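Local atomic coordinates of sensor histidine kinase CusS (Escherichia coli, PDB entry 5KU5), a protein that senses copper and silver ions through the periplasmic domain present here and responds by phosphorylating the regulator CusR. Residues V4-Q9 / L140-D145; I78-A83 / V88-G93. All blocks are in the same frame, centred on the assembly; numbering follows the deposited sequence.

How the contacts relate
Contact 1 pairs the start of helix 2-25 with helix 137-146, near the two ends of the chain, whereas contact 2 is a strand pairing nested within the chain between them. They share no secondary-structure element, and their centres lie about 13 Å apart. Each is only partly buried: contact 1 buries 112 Å² through three side chains, contact 2 buries 362 Å². The chemistry differs accordingly, being aromatic and aliphatic, without hydrogen bonds, beside silver at the dimer interface in contact 1, and mainly backbone bonding at the sheet's edge in contact 2. They meet where Ala7 CB packs on Asp82 O at 3.5 Å.

Contact 1. Residues V4-Q9 / L140-D145; sequences VHFAEQ and LHYIND. With AG (silver ion), chain H.
Phe6 of helix 2-25 meets Tyr142 and Ile143 of helix 137-146, and those two pairs make up the whole tight part of the contact. CD2 of Tyr142 lies at the edge of the Phe6 ring, near its plane, 3.6 Å from Phe6 CZ. The ring planes are inclined at 78° with centroids 5.8 Å apart, and the two side chains cross at about a right angle. Tyr142 reaches this place because its CG is anti to the backbone N (chi1 176°). Ile143 comes alongside more loosely, its CD1 4.0 Å from Phe6 CE2, as the two side chains slide past each other in opposite directions.

Beyond these rings the fit is slack: the nearest CA atoms, those of Phe6 and Leu140, are 9.8 Å apart, and only 112 Å² is buried. The CB of Leu140 points away from residues 4-9, while His141, Asn144 and Asp145 are exposed to solvent.

One turn of the first helix also carries His5, whose NE2 binds silver at 2.4 Å, with His139 ND1 of the second subunit as the other ligand. Another silver ion lies about 3 Å from the nearest atom of the Phe6 side chain, so the ring borders that metal site as well. Apolar packing within one subunit thus adjoins silver coordination shared by two, which probably couples metal binding to dimerisation.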
# COMPACT_ATOMS: atom_id res chain seq x y z
N VAL A 4 -17.06 9.21 4.15
CA VAL A 4 -16.41 8.99 5.45
C VAL A 4 -15.61 7.68 5.41
O VAL A 4 -14.51 7.61 5.96
CB VAL A 4 -17.44 8.97 6.61
CG1 VAL A 4 -16.83 8.47 7.91
CG2 VAL A 4 -18.04 10.36 6.80
N HIS A 5 -16.17 6.67 4.75
CA HIS A 5 -15.50 5.39 4.58
C HIS A 5 -14.23 5.51 3.72
O HIS A 5 -13.19 4.93 4.06
CB HIS A 5 -16.46 4.37 3.97
CG HIS A 5 -15.85 3.03 3.79
ND1 HIS A 5 -15.73 2.13 4.83
CD2 HIS A 5 -15.28 2.45 2.71
CE1 HIS A 5 -15.12 1.04 4.39
NE2 HIS A 5 -14.84 1.21 3.11
N PHE A 6 -14.31 6.26 2.62
CA PHE A 6 -13.13 6.56 1.79
C PHE A 6 -12.05 7.29 2.59
O PHE A 6 -10.86 7.00 2.43
CB PHE A 6 -13.50 7.41 0.56
CG PHE A 6 -14.35 6.71 -0.48
CD1 PHE A 6 -14.47 5.31 -0.55
CD2 PHE A 6 -15.00 7.47 -1.45
CE1 PHE A 6 -15.25 4.71 -1.54
CE2 PHE A 6 -15.77 6.87 -2.44
CZ PHE A 6 -15.90 5.49 -2.48
N ALA A 7 -12.46 8.23 3.45
CA ALA A 7 -11.52 8.95 4.31
C ALA A 7 -10.80 8.00 5.26
O ALA A 7 -9.58 8.09 5.42
CB ALA A 7 -12.22 10.05 5.09
N GLU A 8 -11.56 7.10 5.89
CA GLU A 8 -11.00 6.12 6.83
C GLU A 8 -10.05 5.13 6.16
O GLU A 8 -9.01 4.78 6.74
CB GLU A 8 -12.11 5.38 7.59
CG GLU A 8 -12.87 6.25 8.60
CD GLU A 8 -12.02 6.69 9.79
OE1 GLU A 8 -11.20 5.88 10.29
OE2 GLU A 8 -12.17 7.84 10.23
N GLN A 9 -10.39 4.68 4.95
CA GLN A 9 -9.46 3.89 4.11
C GLN A 9 -8.12 4.61 3.96
O GLN A 9 -7.07 4.02 4.20
CB GLN A 9 -10.04 3.64 2.71
CG GLN A 9 -11.08 2.53 2.60
CD GLN A 9 -11.50 2.28 1.16
OE1 GLN A 9 -11.85 3.22 0.44
NE2 GLN A 9 -11.45 1.03 0.73
N LEU A 140 -12.58 10.37 -6.03
CA LEU A 140 -13.29 11.47 -6.69
C LEU A 140 -13.89 11.06 -8.04
O LEU A 140 -14.99 11.50 -8.38
CB LEU A 140 -12.37 12.69 -6.87
CG LEU A 140 -11.77 13.30 -5.61
CD1 LEU A 140 -10.84 14.46 -5.96
CD2 LEU A 140 -12.84 13.77 -4.63
N HIS A 141 -13.18 10.22 -8.80
CA HIS A 141 -13.72 9.66 -10.04
C HIS A 141 -15.02 8.89 -9.80
O HIS A 141 -15.95 9.00 -10.59
CB HIS A 141 -12.71 8.74 -10.74
CG HIS A 141 -11.51 9.46 -11.29
ND1 HIS A 141 -10.26 8.88 -11.35
CD2 HIS A 141 -11.38 10.71 -11.80
CE1 HIS A 141 -9.41 9.74 -11.88
NE2 HIS A 141 -10.06 10.86 -12.15
N TYR A 142 -15.06 8.11 -8.72
CA TYR A 142 -16.27 7.36 -8.35
C TYR A 142 -17.44 8.28 -8.01
O TYR A 142 -18.55 8.08 -8.51
CB TYR A 142 -15.98 6.40 -7.19
CG TYR A 142 -17.20 5.66 -6.68
CD1 TYR A 142 -17.72 4.57 -7.37
CD2 TYR A 142 -17.82 6.04 -5.49
CE1 TYR A 142 -18.84 3.88 -6.90
CE2 TYR A 142 -18.94 5.36 -5.01
CZ TYR A 142 -19.44 4.28 -5.72
OH TYR A 142 -20.55 3.61 -5.25
N ILE A 143 -17.19 9.29 -7.17
CA ILE A 143 -18.24 10.21 -6.71
C ILE A 143 -18.77 11.05 -7.87
O ILE A 143 -19.98 11.16 -8.06
CB ILE A 143 -17.75 11.13 -5.56
CG1 ILE A 143 -17.39 10.31 -4.31
CG2 ILE A 143 -18.80 12.20 -5.21
CD1 ILE A 143 -18.52 9.49 -3.72
N ASN A 144 -17.85 11.63 -8.65
CA ASN A 144 -18.22 12.45 -9.82
C ASN A 144 -18.96 11.67 -10.90
O ASN A 144 -19.77 12.25 -11.63
CB ASN A 144 -16.98 13.11 -10.43
CG ASN A 144 -16.32 14.12 -9.50
OD1 ASN A 144 -16.76 14.33 -8.36
ND2 ASN A 144 -15.23 14.73 -9.97
N ASP A 145 -18.68 10.37 -11.01
CA ASP A 145 -19.39 9.49 -11.94
C ASP A 145 -20.85 9.27 -11.52
O ASP A 145 -21.74 9.31 -12.37
CB ASP A 145 -18.67 8.14 -12.07
CG ASP A 145 -19.34 7.21 -13.07
OD1 ASP A 145 -19.18 7.44 -14.28
OD2 ASP A 145 -20.02 6.26 -12.64
AG AG H . -14.15 -0.45 1.58

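Contact 2. Residues I78-A83 / V88-G93; sequences IPDKDA and VYLLSG
Ile78 and Leu90 form an antiparallel hydrogen-bonded pair, and backbone bonds dominate the contact. Leu90 N gives to Ile78 O at 2.7 Å. The return bond, Ile78 N to Leu90 O at 3.1 Å, is straight (167° at the hydrogen). Pro79 and Tyr89 follow as a non-hydrogen-bonded pair, after which Asp80 N reaches Val88 O at 3.0 Å. A weaker CA-H...O contact joins Tyr89 CA to Ile78 O.

The polar side-chain interactions centre on buried Asp80. Its OD1 takes the N-H of Asp82 at 3.1 Å from above the carboxylate plane, making an Asx turn, while Asp80 O accepts from Ala83 N in a type I turn. OD2 forms a salt bridge with Arg112 of strand 111-122. Replacing Asp80 with an alanine removes the carboxylate, which would probably leave Arg112 without its charged mate and Asp82 N without the acceptor that fixes the turn.

Van der Waals contacts flank these bonds. Asp80, whose chi1 of 180° carries CG away from its backbone N, runs beside Val88 and points the same way, and its CB lies 3.9 Å from Leu90 CG. Farther round the turn comes an apolar pair, Ala83 CB touching Val88 CB at 3.7 Å.

The antiparallel pairing of 78-79 with 89-91 makes a short beta hairpin. Backbone bonds from Tyr89 to Met113 and from Leu91 to Trp111 join it to strand 111-122, so that within this chain strand 78-79 lies outermost in the antiparallel sheet of this PDC-fold sensor domain.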
# COMPACT_ATOMS: atom_id res chain seq x y z
N ILE A 78 -7.21 22.67 2.28
CA ILE A 78 -8.55 22.81 2.86
C ILE A 78 -8.73 21.70 3.90
O ILE A 78 -8.33 20.57 3.64
CB ILE A 78 -9.64 22.68 1.77
CG1 ILE A 78 -9.49 23.77 0.70
CG2 ILE A 78 -11.05 22.71 2.38
CD1 ILE A 78 -9.61 25.19 1.20
N PRO A 79 -9.31 22.02 5.08
CA PRO A 79 -9.62 20.95 6.04
C PRO A 79 -10.57 19.89 5.46
O PRO A 79 -11.56 20.24 4.82
CB PRO A 79 -10.30 21.70 7.19
CG PRO A 79 -9.75 23.07 7.12
CD PRO A 79 -9.53 23.36 5.67
N ASP A 80 -10.24 18.63 5.68
CA ASP A 80 -11.01 17.51 5.14
C ASP A 80 -12.25 17.27 6.00
O ASP A 80 -12.15 16.67 7.07
CB ASP A 80 -10.12 16.26 5.08
CG ASP A 80 -10.83 15.03 4.53
OD1 ASP A 80 -11.98 15.13 4.06
OD2 ASP A 80 -10.22 13.95 4.58
N LYS A 81 -13.41 17.71 5.51
CA LYS A 81 -14.68 17.56 6.25
C LYS A 81 -15.08 16.11 6.54
O LYS A 81 -15.77 15.84 7.53
CB LYS A 81 -15.83 18.30 5.54
CG LYS A 81 -16.33 17.65 4.25
CD LYS A 81 -17.41 18.50 3.59
CE LYS A 81 -17.81 17.94 2.23
NZ LYS A 81 -18.29 16.53 2.30
N ASP A 82 -14.66 15.18 5.68
CA ASP A 82 -14.95 13.75 5.87
C ASP A 82 -14.00 13.05 6.84
O ASP A 82 -14.26 11.92 7.24
CB ASP A 82 -14.93 13.02 4.52
CG ASP A 82 -15.94 13.58 3.55
OD1 ASP A 82 -17.05 13.94 3.97
OD2 ASP A 82 -15.62 13.67 2.34
N ALA A 83 -12.89 13.71 7.19
CA ALA A 83 -11.98 13.22 8.23
C ALA A 83 -12.45 13.78 9.57
O ALA A 83 -12.17 14.93 9.90
CB ALA A 83 -10.55 13.64 7.94
N VAL A 88 -6.25 16.52 9.00
CA VAL A 88 -6.15 15.99 7.64
C VAL A 88 -6.58 17.07 6.65
O VAL A 88 -7.61 17.71 6.85
CB VAL A 88 -7.05 14.75 7.43
CG1 VAL A 88 -6.87 14.17 6.02
CG2 VAL A 88 -6.76 13.69 8.49
N TYR A 89 -5.79 17.27 5.60
CA TYR A 89 -6.05 18.30 4.60
C TYR A 89 -6.32 17.73 3.22
O TYR A 89 -5.93 16.60 2.92
CB TYR A 89 -4.89 19.28 4.52
CG TYR A 89 -4.69 20.05 5.80
CD1 TYR A 89 -5.49 21.16 6.10
CD2 TYR A 89 -3.73 19.67 6.72
CE1 TYR A 89 -5.32 21.87 7.28
CE2 TYR A 89 -3.55 20.37 7.90
CZ TYR A 89 -4.35 21.47 8.18
OH TYR A 89 -4.18 22.17 9.34
N LEU A 90 -6.99 18.53 2.40
CA LEU A 90 -7.23 18.23 1.00
C LEU A 90 -6.41 19.18 0.14
O LEU A 90 -6.51 20.39 0.29
CB LEU A 90 -8.72 18.37 0.68
CG LEU A 90 -9.64 17.38 1.41
CD1 LEU A 90 -11.10 17.79 1.24
CD2 LEU A 90 -9.43 15.95 0.92
N LEU A 91 -5.59 18.61 -0.75
CA LEU A 91 -4.86 19.37 -1.76
C LEU A 91 -5.45 19.08 -3.13
O LEU A 91 -5.73 17.91 -3.45
CB LEU A 91 -3.38 18.99 -1.76
CG LEU A 91 -2.62 18.98 -0.44
CD1 LEU A 91 -1.20 18.49 -0.67
CD2 LEU A 91 -2.60 20.35 0.22
N SER A 92 -5.64 20.12 -3.94
CA SER A 92 -6.09 19.98 -5.34
C SER A 92 -4.91 20.07 -6.33
O SER A 92 -5.10 20.34 -7.52
CB SER A 92 -7.16 21.02 -5.66
OG SER A 92 -6.61 22.33 -5.67
N GLY A 93 -3.70 19.83 -5.84
CA GLY A 93 -2.49 19.71 -6.65
C GLY A 93 -1.36 19.31 -5.71
O GLY A 93 -1.57 19.25 -4.50